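Local coordinates for protein ancestral D-type dye decolorizing peroxidase (Geotrichum candidum, PDB 7ANV) that probably uses its haem to reduce hydrogen peroxide and oxidise dyes and other bulky substrates, as a D-type dye-decolorizing peroxidase, at residues Q113-P118 with V250-Q255; L178-D183 with G391-C396; R289-W294 with D431-Q436. All coordinates share one frame; numbering follows the deposited sequence.

Contact 1: Q113-P118 with V250-Q255. With HEM (protoporphyrin IX containing Fe), chain B.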
loop_
_atom_site.group_PDB
_atom_site.type_symbol
_atom_site.label_atom_id
_atom_site.label_comp_id
_atom_site.label_asym_id
_atom_site.label_seq_id
_atom_site.Cartn_x
_atom_site.Cartn_y
_atom_site.Cartn_z
ATOM N N GLN A 113 -14.880 5.387 -9.048
ATOM C CA GLN A 113 -15.638 6.624 -8.757
ATOM C C GLN A 113 -15.683 6.818 -7.235
ATOM O O GLN A 113 -15.374 7.895 -6.763
ATOM C CB GLN A 113 -17.044 6.588 -9.363
ATOM C CG GLN A 113 -17.820 7.880 -9.119
ATOM C CD GLN A 113 -19.014 8.049 -10.034
ATOM O OE1 GLN A 113 -19.607 7.083 -10.498
ATOM N NE2 GLN A 113 -19.340 9.285 -10.336
ATOM N N ASN A 114 -16.021 5.772 -6.492
ATOM C CA ASN A 114 -16.222 5.839 -5.025
ATOM C C ASN A 114 -14.867 5.992 -4.331
ATOM O O ASN A 114 -14.823 6.626 -3.268
ATOM C CB ASN A 114 -17.043 4.647 -4.542
ATOM C CG ASN A 114 -18.539 4.859 -4.669
ATOM O OD1 ASN A 114 -19.016 5.986 -4.739
ATOM N ND2 ASN A 114 -19.295 3.780 -4.730
ATOM N N LEU A 115 -13.784 5.471 -4.910
ATOM C CA LEU A 115 -12.428 5.674 -4.362
ATOM C C LEU A 115 -12.077 7.157 -4.491
ATOM O O LEU A 115 -11.128 7.575 -3.822
ATOM C CB LEU A 115 -11.399 4.812 -5.088
ATOM C CG LEU A 115 -11.500 3.315 -4.845
ATOM C CD1 LEU A 115 -10.622 2.560 -5.855
ATOM C CD2 LEU A 115 -11.119 2.988 -3.415
ATOM N N GLY A 116 -12.762 7.868 -5.394
ATOM C CA GLY A 116 -12.548 9.313 -5.648
ATOM C C GLY A 116 -11.570 9.578 -6.780
ATOM O O GLY A 116 -11.153 10.756 -6.966
ATOM N N ASP A 117 -11.269 8.579 -7.593
ATOM C CA ASP A 117 -10.271 8.756 -8.680
ATOM C C ASP A 117 -10.782 9.814 -9.648
ATOM O O ASP A 117 -11.984 9.917 -9.920
ATOM C CB ASP A 117 -9.972 7.462 -9.447
ATOM C CG ASP A 117 -9.231 6.417 -8.643
ATOM O OD1 ASP A 117 -8.988 6.649 -7.425
ATOM O OD2 ASP A 117 -8.957 5.348 -9.206
ATOM N N PRO A 118 -9.872 10.635 -10.186
ATOM C CA PRO A 118 -10.250 11.601 -11.203
ATOM C C PRO A 118 -10.890 10.869 -12.392
ATOM O O PRO A 118 -10.478 9.754 -12.767
ATOM C CB PRO A 118 -8.947 12.323 -11.589
ATOM C CG PRO A 118 -7.956 11.965 -10.529
ATOM C CD PRO A 118 -8.430 10.661 -9.891
ATOM N N VAL A 250 -4.468 -5.929 -3.274
ATOM C CA VAL A 250 -4.882 -4.656 -3.918
ATOM C C VAL A 250 -3.658 -4.050 -4.587
ATOM O O VAL A 250 -2.681 -3.764 -3.884
ATOM C CB VAL A 250 -5.478 -3.676 -2.896
ATOM C CG1 VAL A 250 -5.728 -2.334 -3.568
ATOM C CG2 VAL A 250 -6.726 -4.247 -2.221
ATOM N N PHE A 251 -3.763 -3.788 -5.884
ATOM C CA PHE A 251 -2.733 -3.071 -6.653
ATOM C C PHE A 251 -3.259 -1.694 -7.065
ATOM O O PHE A 251 -4.309 -1.633 -7.670
ATOM C CB PHE A 251 -2.264 -3.912 -7.844
ATOM C CG PHE A 251 -1.093 -3.288 -8.563
ATOM C CD1 PHE A 251 -1.308 -2.301 -9.518
ATOM C CD2 PHE A 251 0.213 -3.701 -8.310
ATOM C CE1 PHE A 251 -0.229 -1.689 -10.154
ATOM C CE2 PHE A 251 1.296 -3.077 -8.930
ATOM C CZ PHE A 251 1.066 -2.089 -9.853
ATOM N N ARG A 252 -2.497 -0.645 -6.795
ATOM C CA ARG A 252 -2.756 0.698 -7.324
ATOM C C ARG A 252 -1.458 1.316 -7.838
ATOM O O ARG A 252 -0.482 1.381 -7.099
ATOM C CB ARG A 252 -3.303 1.631 -6.235
ATOM C CG ARG A 252 -4.537 1.135 -5.525
ATOM C CD ARG A 252 -5.795 1.602 -6.191
ATOM N NE ARG A 252 -6.055 3.010 -5.931
ATOM C CZ ARG A 252 -6.886 3.799 -6.624
ATOM N NH1 ARG A 252 -7.477 3.390 -7.743
ATOM N NH2 ARG A 252 -7.105 5.032 -6.183
ATOM N N LYS A 253 -1.476 1.740 -9.085
ATOM C CA LYS A 253 -0.395 2.574 -9.642
ATOM C C LYS A 253 -0.692 4.028 -9.284
ATOM O O LYS A 253 -1.702 4.581 -9.774
ATOM C CB LYS A 253 -0.257 2.368 -11.149
ATOM C CG LYS A 253 0.874 3.186 -11.731
ATOM C CD LYS A 253 1.003 3.135 -13.244
ATOM C CE LYS A 253 2.008 4.182 -13.670
ATOM N NZ LYS A 253 2.167 4.282 -15.141
ATOM N N LEU A 254 0.105 4.610 -8.396
ATOM C CA LEU A 254 -0.143 5.969 -7.858
ATOM C C LEU A 254 1.022 6.862 -8.319
ATOM O O LEU A 254 2.135 6.798 -7.755
ATOM C CB LEU A 254 -0.247 5.952 -6.337
ATOM C CG LEU A 254 -1.328 5.029 -5.814
ATOM C CD1 LEU A 254 -1.337 5.019 -4.282
ATOM C CD2 LEU A 254 -2.695 5.414 -6.384
ATOM N N GLN A 255 0.741 7.672 -9.330
ATOM C CA GLN A 255 1.736 8.637 -9.850
ATOM C C GLN A 255 1.974 9.732 -8.800
ATOM O O GLN A 255 0.980 10.224 -8.225
ATOM C CB GLN A 255 1.218 9.239 -11.142
ATOM C CG GLN A 255 2.232 10.201 -11.723
ATOM C CD GLN A 255 1.722 10.926 -12.931
ATOM O OE1 GLN A 255 0.583 10.745 -13.357
ATOM N NE2 GLN A 255 2.581 11.780 -13.483
HETATM C CHA HEM B . 2.148 4.628 5.980
HETATM C CHB HEM B . 3.385 7.240 2.092
HETATM C CHC HEM B . -0.543 5.502 -0.273
HETATM C CHD HEM B . -1.922 3.243 3.787
HETATM C C1A HEM B . 2.817 5.472 5.113
HETATM C C2A HEM B . 4.029 6.142 5.413
HETATM C C3A HEM B . 4.374 6.892 4.333
HETATM C C4A HEM B . 3.384 6.664 3.338
HETATM C CMA HEM B . 5.606 7.767 4.175
HETATM C CAA HEM B . 4.782 6.109 6.738
HETATM C CBA HEM B . 5.630 4.872 6.976
HETATM C CGA HEM B . 5.028 3.886 7.936
HETATM O O1A HEM B . 4.391 4.183 8.964
HETATM O O2A HEM B . 5.208 2.734 7.706
HETATM C C1B HEM B . 2.408 6.978 1.113
HETATM C C2B HEM B . 2.454 7.509 -0.215
HETATM C C3B HEM B . 1.380 7.021 -0.898
HETATM C C4B HEM B . 0.646 6.150 0.062
HETATM C CMB HEM B . 3.492 8.446 -0.769
HETATM C CAB HEM B . 0.961 7.202 -2.308
HETATM C CBB HEM B . 1.784 7.560 -3.325
HETATM C C1C HEM B . -1.294 4.745 0.640
HETATM C C2C HEM B . -2.546 4.157 0.399
HETATM C C3C HEM B . -2.936 3.548 1.578
HETATM C C4C HEM B . -1.900 3.760 2.526
HETATM C CMC HEM B . -3.301 4.205 -0.921
HETATM C CAC HEM B . -4.155 2.809 1.918
HETATM C CBC HEM B . -5.297 2.973 1.268
HETATM C C1D HEM B . -0.863 3.409 4.680
HETATM C C2D HEM B . -0.899 2.742 5.993
HETATM C C3D HEM B . 0.234 3.150 6.603
HETATM C C4D HEM B . 0.938 4.050 5.662
HETATM C CMD HEM B . -1.934 1.796 6.594
HETATM C CAD HEM B . 0.699 2.752 7.988
HETATM C CBD HEM B . 0.060 3.598 9.102
HETATM C CGD HEM B . 0.433 3.089 10.463
HETATM O O1D HEM B . 0.811 3.955 11.292
HETATM O O2D HEM B . 0.325 1.874 10.770
HETATM N NA HEM B . 2.426 5.792 3.819
HETATM N NB HEM B . 1.340 6.172 1.219
HETATM N NC HEM B . -0.926 4.541 1.952
HETATM N ND HEM B . 0.216 4.211 4.520
HETATM FE FE HEM B . 0.749 5.207 2.958
#
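Asp117 and Arg252 form an end-on bidentate salt bridge between the turn after helix 108-115 and strand 247-256. Arg252 NH2 donates to Asp117 OD1 over 2.8 Å and Arg252 NH1 to Asp117 OD2 over 2.9 Å, the N-H of each pointing almost straight at its oxygen. Both oxygens are met on the syn side, and the carboxylate and guanidinium planes lie 17° apart, nearly coplanar. Bends in the Arg252 chain at chi2 (-91°) and chi3 turn its NH1/NH2 end toward the carboxylate. Further bonds fix the pair: Gln436 NE2 reaches Asp117 OD1, Trp131 NE1 reaches Asp117 OD2, and Gln108 OE1 pairs with Arg252 NH1. With an alanine in place of Asp117, Arg252 would probably keep a buried positive charge without its mate, and its guanidinium would be held less firmly against turning.

The apolar share comes from Leu115, whose CD1 lies over one face of the guanidinium, toward the rim, 3.8 Å from Arg252 NH1. Between Leu115 and Asp117 the backbone turns at Gly116, where positive phi closes a Schellman motif and ends the helix.

Two residues beyond Arg252, Leu254 CD1 packs 3.7 Å from the haem vinyl carbon CAB. Two opposite charges are thus buried together, and each carboxylate oxygen takes one guanidinium N-H and one further donor, which implies that the buried negative charge is probably well compensated.

Contact 2: L178-D183 with G391-C396. With HEM (protoporphyrin IX containing Fe), chain B.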
loop_
_atom_site.group_PDB
_atom_site.type_symbol
_atom_site.label_atom_id
_atom_site.label_comp_id
_atom_site.label_asym_id
_atom_site.label_seq_id
_atom_site.Cartn_x
_atom_site.Cartn_y
_atom_site.Cartn_z
ATOM N N LEU A 178 0.288 -5.761 -19.535
ATOM C CA LEU A 178 1.077 -4.629 -19.019
ATOM C C LEU A 178 2.193 -5.219 -18.159
ATOM O O LEU A 178 1.928 -6.163 -17.371
ATOM C CB LEU A 178 0.175 -3.690 -18.199
ATOM C CG LEU A 178 0.872 -2.501 -17.540
ATOM C CD1 LEU A 178 1.379 -1.495 -18.565
ATOM C CD2 LEU A 178 -0.046 -1.809 -16.541
ATOM N N THR A 179 3.382 -4.649 -18.283
ATOM C CA THR A 179 4.463 -4.899 -17.310
ATOM C C THR A 179 4.849 -3.571 -16.678
ATOM O O THR A 179 4.970 -2.571 -17.435
ATOM C CB THR A 179 5.656 -5.578 -17.986
ATOM O OG1 THR A 179 5.144 -6.756 -18.604
ATOM C CG2 THR A 179 6.740 -5.959 -17.009
ATOM N N ILE A 180 5.002 -3.543 -15.354
ATOM C CA ILE A 180 5.444 -2.307 -14.651
ATOM C C ILE A 180 6.625 -2.750 -13.800
ATOM O O ILE A 180 6.474 -3.693 -13.020
ATOM C CB ILE A 180 4.339 -1.658 -13.782
ATOM C CG1 ILE A 180 2.976 -1.640 -14.474
ATOM C CG2 ILE A 180 4.822 -0.265 -13.375
ATOM C CD1 ILE A 180 1.815 -1.043 -13.664
ATOM N N GLN A 181 7.699 -2.003 -13.862
ATOM C CA GLN A 181 8.874 -2.232 -13.010
ATOM C C GLN A 181 8.931 -1.209 -11.880
ATOM O O GLN A 181 8.841 0.014 -12.148
ATOM C CB GLN A 181 10.124 -2.138 -13.878
ATOM C CG GLN A 181 11.400 -2.442 -13.100
ATOM C CD GLN A 181 12.591 -2.300 -14.007
ATOM O OE1 GLN A 181 12.684 -3.017 -15.004
ATOM N NE2 GLN A 181 13.445 -1.312 -13.741
ATOM N N GLY A 182 9.175 -1.686 -10.662
ATOM C CA GLY A 182 9.474 -0.823 -9.526
ATOM C C GLY A 182 10.922 -0.942 -9.149
ATOM O O GLY A 182 11.558 -1.938 -9.465
ATOM N N ASP A 183 11.433 0.077 -8.501
ATOM C CA ASP A 183 12.844 0.165 -8.100
ATOM C C ASP A 183 12.902 0.923 -6.786
ATOM O O ASP A 183 12.327 2.038 -6.707
ATOM C CB ASP A 183 13.637 0.929 -9.164
ATOM C CG ASP A 183 13.794 0.114 -10.431
ATOM O OD1 ASP A 183 14.556 -0.852 -10.382
ATOM O OD2 ASP A 183 13.096 0.436 -11.452
ATOM N N GLY A 391 6.322 7.274 -9.052
ATOM C CA GLY A 391 5.356 7.184 -7.940
ATOM C C GLY A 391 5.521 5.897 -7.189
ATOM O O GLY A 391 6.664 5.476 -6.917
ATOM N N LEU A 392 4.397 5.376 -6.737
ATOM C CA LEU A 392 4.330 4.186 -5.878
ATOM C C LEU A 392 3.503 3.125 -6.584
ATOM O O LEU A 392 2.379 3.429 -7.022
ATOM C CB LEU A 392 3.690 4.591 -4.549
ATOM C CG LEU A 392 3.664 3.468 -3.508
ATOM C CD1 LEU A 392 5.064 3.047 -3.081
ATOM C CD2 LEU A 392 2.849 3.915 -2.306
ATOM N N LEU A 393 4.040 1.928 -6.660
ATOM C CA LEU A 393 3.266 0.705 -6.965
ATOM C C LEU A 393 2.781 0.234 -5.610
ATOM O O LEU A 393 3.541 -0.430 -4.826
ATOM C CB LEU A 393 4.111 -0.323 -7.708
ATOM C CG LEU A 393 4.799 0.247 -8.963
ATOM C CD1 LEU A 393 5.605 -0.838 -9.647
ATOM C CD2 LEU A 393 3.780 0.874 -9.932
ATOM N N PHE A 394 1.569 0.681 -5.287
ATOM C CA PHE A 394 0.955 0.406 -3.978
ATOM C C PHE A 394 0.425 -1.017 -4.020
ATOM O O PHE A 394 -0.398 -1.324 -4.893
ATOM C CB PHE A 394 -0.131 1.427 -3.637
ATOM C CG PHE A 394 -0.877 1.095 -2.373
ATOM C CD1 PHE A 394 -2.003 0.287 -2.425
ATOM C CD2 PHE A 394 -0.422 1.527 -1.141
ATOM C CE1 PHE A 394 -2.694 -0.068 -1.282
ATOM C CE2 PHE A 394 -1.142 1.184 0.008
ATOM C CZ PHE A 394 -2.268 0.409 -0.074
ATOM N N VAL A 395 0.816 -1.838 -3.038
ATOM C CA VAL A 395 0.267 -3.205 -2.884
ATOM C C VAL A 395 -0.120 -3.374 -1.428
ATOM O O VAL A 395 0.729 -3.102 -0.563
ATOM C CB VAL A 395 1.258 -4.286 -3.362
ATOM C CG1 VAL A 395 0.848 -5.716 -2.968
ATOM C CG2 VAL A 395 1.462 -4.211 -4.864
ATOM N N CYS A 396 -1.306 -3.883 -1.155
ATOM C CA CYS A 396 -1.607 -4.277 0.218
ATOM C C CYS A 396 -2.368 -5.587 0.199
ATOM O O CYS A 396 -3.041 -5.893 -0.804
ATOM C CB CYS A 396 -2.257 -3.140 0.989
ATOM S SG CYS A 396 -3.986 -2.825 0.558
HETATM C CHA HEM B . 2.148 4.628 5.980
HETATM C CHB HEM B . 3.385 7.240 2.092
HETATM C CHC HEM B . -0.543 5.502 -0.273
HETATM C CHD HEM B . -1.922 3.243 3.787
HETATM C C1A HEM B . 2.817 5.472 5.113
HETATM C C2A HEM B . 4.029 6.142 5.413
HETATM C C3A HEM B . 4.374 6.892 4.333
HETATM C C4A HEM B . 3.384 6.664 3.338
HETATM C CMA HEM B . 5.606 7.767 4.175
HETATM C CAA HEM B . 4.782 6.109 6.738
HETATM C CBA HEM B . 5.630 4.872 6.976
HETATM C CGA HEM B . 5.028 3.886 7.936
HETATM O O1A HEM B . 4.391 4.183 8.964
HETATM O O2A HEM B . 5.208 2.734 7.706
HETATM C C1B HEM B . 2.408 6.978 1.113
HETATM C C2B HEM B . 2.454 7.509 -0.215
HETATM C C3B HEM B . 1.380 7.021 -0.898
HETATM C C4B HEM B . 0.646 6.150 0.062
HETATM C CMB HEM B . 3.492 8.446 -0.769
HETATM C CAB HEM B . 0.961 7.202 -2.308
HETATM C CBB HEM B . 1.784 7.560 -3.325
HETATM C C1C HEM B . -1.294 4.745 0.640
HETATM C C2C HEM B . -2.546 4.157 0.399
HETATM C C3C HEM B . -2.936 3.548 1.578
HETATM C C4C HEM B . -1.900 3.760 2.526
HETATM C CMC HEM B . -3.301 4.205 -0.921
HETATM C CAC HEM B . -4.155 2.809 1.918
HETATM C CBC HEM B . -5.297 2.973 1.268
HETATM C C1D HEM B . -0.863 3.409 4.680
HETATM C C2D HEM B . -0.899 2.742 5.993
HETATM C C3D HEM B . 0.234 3.150 6.603
HETATM C C4D HEM B . 0.938 4.050 5.662
HETATM C CMD HEM B . -1.934 1.796 6.594
HETATM C CAD HEM B . 0.699 2.752 7.988
HETATM C CBD HEM B . 0.060 3.598 9.102
HETATM C CGD HEM B . 0.433 3.089 10.463
HETATM O O1D HEM B . 0.811 3.955 11.292
HETATM O O2D HEM B . 0.325 1.874 10.770
HETATM N NA HEM B . 2.426 5.792 3.819
HETATM N NB HEM B . 1.340 6.172 1.219
HETATM N NC HEM B . -0.926 4.541 1.952
HETATM N ND HEM B . 0.216 4.211 4.520
HETATM FE FE HEM B . 0.749 5.207 2.958
#
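Ile180 and Gly182 meet the branched end of Leu393 where the two four-stranded antiparallel sheets of the dye-decolorizing peroxidase fold face each other. These are the ferredoxin-like sheets of the two dimeric alpha+beta barrel halves. Strand 174-183 is an outer strand of the first and strand 391-398 an inner strand of the second; the two segments run at 104° to each other, their axes 8.1 Å apart at closest.

The first side chain to touch is Ile180. Its CG2 branch, set anti to the backbone N, reaches both methyls of Leu393, CD2 at 3.8 Å and CD1 at nearly the same distance, the side chains meeting at a slant. Phe25 and Phe135 also pack against Ile180. At Gln181 the side chain turns from the interface, and its backbone carbonyl group borders Leu393 CD1; Gln181 NE2 donates along the strand to the syn lone pair of Asp183 OD2 (2.9 Å, 175°). Gly182 then brings bare backbone to the interface, its N lying 3.8 Å from Leu393 CD1. A beta carbon at this position would stand only 3.3 Å from that methyl, so glycine suits the close approach. Asp183 ends the strand: OD1 bonds to His151 and Thr20, while its backbone pairs with Pro371 of the second sheet and thus ties the sheets directly.

Leu393 points between the sheets; its neighbours Leu392 and Phe394 point to the haem and border the bound oxygen molecule. Haem methyl CMC sits over the centre of the Phe394 ring, and Phe394 CE2 comes within 3.3 Å of haem C2C.

Contact 3: R289-W294 with D431-Q436. With HEM (protoporphyrin IX containing Fe), chain B.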
loop_
_atom_site.group_PDB
_atom_site.type_symbol
_atom_site.label_atom_id
_atom_site.label_comp_id
_atom_site.label_asym_id
_atom_site.label_seq_id
_atom_site.Cartn_x
_atom_site.Cartn_y
_atom_site.Cartn_z
ATOM N N ARG A 289 4.160 17.077 9.248
ATOM C CA ARG A 289 2.775 17.119 9.749
ATOM C C ARG A 289 1.755 16.707 8.679
ATOM O O ARG A 289 0.648 16.332 9.111
ATOM C CB ARG A 289 2.503 18.488 10.327
ATOM C CG ARG A 289 3.307 18.720 11.603
ATOM C CD ARG A 289 2.984 20.050 12.240
ATOM N NE ARG A 289 1.653 20.333 12.756
ATOM C CZ ARG A 289 1.197 19.989 13.960
ATOM N NH1 ARG A 289 1.935 19.256 14.783
ATOM N NH2 ARG A 289 -0.019 20.370 14.322
ATOM N N LEU A 290 2.105 16.669 7.383
ATOM C CA LEU A 290 1.214 16.076 6.364
ATOM C C LEU A 290 1.245 14.540 6.430
ATOM O O LEU A 290 0.208 13.896 6.179
ATOM C CB LEU A 290 1.626 16.523 4.945
ATOM C CG LEU A 290 1.569 18.026 4.644
ATOM C CD1 LEU A 290 1.788 18.258 3.152
ATOM C CD2 LEU A 290 0.268 18.635 5.087
ATOM N N VAL A 291 2.390 13.950 6.769
ATOM C CA VAL A 291 2.566 12.479 6.753
ATOM C C VAL A 291 2.308 11.903 8.155
ATOM O O VAL A 291 1.743 10.820 8.232
ATOM C CB VAL A 291 3.966 12.107 6.241
ATOM C CG1 VAL A 291 4.265 10.630 6.373
ATOM C CG2 VAL A 291 4.152 12.526 4.786
ATOM N N GLY A 292 2.799 12.543 9.218
ATOM C CA GLY A 292 2.781 11.966 10.557
ATOM C C GLY A 292 4.153 11.492 10.995
ATOM O O GLY A 292 4.289 11.093 12.163
ATOM N N ARG A 293 5.144 11.582 10.104
ATOM C CA ARG A 293 6.548 11.261 10.429
ATOM C C ARG A 293 7.415 12.300 9.735
ATOM O O ARG A 293 7.062 12.698 8.629
ATOM C CB ARG A 293 6.942 9.862 9.941
ATOM C CG ARG A 293 6.230 8.710 10.625
ATOM C CD ARG A 293 6.670 7.362 10.071
ATOM N NE ARG A 293 5.935 6.285 10.728
ATOM C CZ ARG A 293 6.241 5.716 11.880
ATOM N NH1 ARG A 293 7.352 6.033 12.529
ATOM N NH2 ARG A 293 5.423 4.809 12.402
ATOM N N TRP A 294 8.584 12.561 10.281
ATOM C CA TRP A 294 9.693 13.216 9.559
ATOM C C TRP A 294 10.110 12.288 8.413
ATOM O O TRP A 294 9.850 11.076 8.476
ATOM C CB TRP A 294 10.840 13.506 10.532
ATOM C CG TRP A 294 10.380 14.445 11.609
ATOM C CD1 TRP A 294 9.767 14.132 12.791
ATOM C CD2 TRP A 294 10.466 15.876 11.571
ATOM N NE1 TRP A 294 9.467 15.277 13.483
ATOM C CE2 TRP A 294 9.851 16.363 12.739
ATOM C CE3 TRP A 294 10.960 16.794 10.638
ATOM C CZ2 TRP A 294 9.724 17.732 13.007
ATOM C CZ3 TRP A 294 10.877 18.140 10.932
ATOM C CH2 TRP A 294 10.248 18.601 12.097
ATOM N N ASP A 431 -6.917 13.543 3.968
ATOM C CA ASP A 431 -5.534 13.016 3.895
ATOM C C ASP A 431 -4.849 13.778 2.762
ATOM O O ASP A 431 -5.324 13.747 1.615
ATOM C CB ASP A 431 -5.571 11.517 3.620
ATOM C CG ASP A 431 -4.221 10.846 3.583
ATOM O OD1 ASP A 431 -3.314 11.383 2.895
ATOM O OD2 ASP A 431 -4.122 9.769 4.201
ATOM N N PRO A 432 -3.797 14.564 3.057
ATOM C CA PRO A 432 -3.194 15.397 2.018
ATOM C C PRO A 432 -2.375 14.611 0.985
ATOM O O PRO A 432 -2.104 15.143 -0.122
ATOM C CB PRO A 432 -2.264 16.301 2.829
ATOM C CG PRO A 432 -1.875 15.472 3.992
ATOM C CD PRO A 432 -3.115 14.676 4.362
ATOM N N ILE A 433 -2.064 13.342 1.294
ATOM C CA ILE A 433 -1.288 12.456 0.399
ATOM C C ILE A 433 -2.229 11.727 -0.561
ATOM O O ILE A 433 -1.976 11.836 -1.754
ATOM C CB ILE A 433 -0.381 11.505 1.182
ATOM C CG1 ILE A 433 0.447 12.255 2.239
ATOM C CG2 ILE A 433 0.478 10.668 0.261
ATOM C CD1 ILE A 433 1.383 13.317 1.680
ATOM N N ILE A 434 -3.258 11.031 -0.060
ATOM C CA ILE A 434 -4.112 10.118 -0.855
ATOM C C ILE A 434 -5.584 10.537 -0.835
ATOM O O ILE A 434 -6.355 9.902 -1.559
ATOM C CB ILE A 434 -3.945 8.670 -0.379
ATOM C CG1 ILE A 434 -4.385 8.480 1.062
ATOM C CG2 ILE A 434 -2.512 8.181 -0.644
ATOM C CD1 ILE A 434 -4.690 7.028 1.422
ATOM N N GLY A 435 -5.978 11.531 -0.033
ATOM C CA GLY A 435 -7.402 11.874 0.133
ATOM C C GLY A 435 -7.982 12.405 -1.157
ATOM O O GLY A 435 -7.332 13.267 -1.775
ATOM N N GLN A 436 -9.169 11.932 -1.530
ATOM C CA GLN A 436 -9.857 12.356 -2.788
ATOM C C GLN A 436 -11.282 12.780 -2.477
ATOM O O GLN A 436 -11.968 12.016 -1.739
ATOM C CB GLN A 436 -9.822 11.211 -3.798
ATOM C CG GLN A 436 -8.412 10.842 -4.174
ATOM C CD GLN A 436 -8.300 9.913 -5.351
ATOM O OE1 GLN A 436 -7.622 10.246 -6.324
ATOM N NE2 GLN A 436 -8.986 8.776 -5.297
HETATM C CHA HEM B . 2.148 4.628 5.980
HETATM C CHB HEM B . 3.385 7.240 2.092
HETATM C CHC HEM B . -0.543 5.502 -0.273
HETATM C CHD HEM B . -1.922 3.243 3.787
HETATM C C1A HEM B . 2.817 5.472 5.113
HETATM C C2A HEM B . 4.029 6.142 5.413
HETATM C C3A HEM B . 4.374 6.892 4.333
HETATM C C4A HEM B . 3.384 6.664 3.338
HETATM C CMA HEM B . 5.606 7.767 4.175
HETATM C CAA HEM B . 4.782 6.109 6.738
HETATM C CBA HEM B . 5.630 4.872 6.976
HETATM C CGA HEM B . 5.028 3.886 7.936
HETATM O O1A HEM B . 4.391 4.183 8.964
HETATM O O2A HEM B . 5.208 2.734 7.706
HETATM C C1B HEM B . 2.408 6.978 1.113
HETATM C C2B HEM B . 2.454 7.509 -0.215
HETATM C C3B HEM B . 1.380 7.021 -0.898
HETATM C C4B HEM B . 0.646 6.150 0.062
HETATM C CMB HEM B . 3.492 8.446 -0.769
HETATM C CAB HEM B . 0.961 7.202 -2.308
HETATM C CBB HEM B . 1.784 7.560 -3.325
HETATM C C1C HEM B . -1.294 4.745 0.640
HETATM C C2C HEM B . -2.546 4.157 0.399
HETATM C C3C HEM B . -2.936 3.548 1.578
HETATM C C4C HEM B . -1.900 3.760 2.526
HETATM C CMC HEM B . -3.301 4.205 -0.921
HETATM C CAC HEM B . -4.155 2.809 1.918
HETATM C CBC HEM B . -5.297 2.973 1.268
HETATM C C1D HEM B . -0.863 3.409 4.680
HETATM C C2D HEM B . -0.899 2.742 5.993
HETATM C C3D HEM B . 0.234 3.150 6.603
HETATM C C4D HEM B . 0.938 4.050 5.662
HETATM C CMD HEM B . -1.934 1.796 6.594
HETATM C CAD HEM B . 0.699 2.752 7.988
HETATM C CBD HEM B . 0.060 3.598 9.102
HETATM C CGD HEM B . 0.433 3.089 10.463
HETATM O O1D HEM B . 0.811 3.955 11.292
HETATM O O2D HEM B . 0.325 1.874 10.770
HETATM N NA HEM B . 2.426 5.792 3.819
HETATM N NB HEM B . 1.340 6.172 1.219
HETATM N NC HEM B . -0.926 4.541 1.952
HETATM N ND HEM B . 0.216 4.211 4.520
HETATM FE FE HEM B . 0.749 5.207 2.958
#
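Leu290, near the end of helix 279-291, leans aslant on the ring of Pro432. Pro432 CG sits 3.8 Å from Leu290 CB and 3.4 Å from Leu290 O, while Leu290 CD2 flanks the same ring. One residue on, Val291 spreads its two branches: CG2 meets Ile433 CD1 at 4.2 Å, and CG1, anti to the backbone N (chi1 172°), faces haem methyl CMA. Ile433 divides likewise, CD1 going to the valine and CG2 lying over pyrrole carbon C2B. Ile434 presses CG2 to 3.3 Å from haem CHC.

Asp431 shapes this loop. Its OD1 takes the N-H of Ile433 nearly in line with the C-O bond, an Asx turn. Ile434 N reaches Asp431 OD1 over 3.0 Å from above the carboxylate plane, probably helping to hold both isoleucines toward the porphyrin. Beyond Gly292, Arg293 extends its chain to the propionate at the haem edge, NE donating to O1A over 3.1 Å with a bent angle of 141°. Apolar branches on one haem face and the bond from Asp431 OD2 to His342 ND1 are consistent with the proximal side of a dye-decolorizing peroxidase, where an Asp-paired histidine binds the iron.

Overall arrangement
All three contacts are buried, and all include residues that touch the haem. Contacts 1 and 2 share a sheet: strands 247-256 and 391-398 are neighbours in it, joined by backbone bonds such as Arg252 O to Phe394 N. Contact 1 fixes this sheet to a helix end through matched charges, whereas the two segments of contact 2 meet by apolar packing, without a polar bond between them. Contact 3 lies among helix ends and loops; its segments meet through apolar groups, with polar bonds inside the loop and to the propionate. Phe394 of contact 2 and Ile434 of contact 3 flank opposite haem faces. Gln436 links contacts 1 and 3 by bonding Leu115 O and Asp117 OD1.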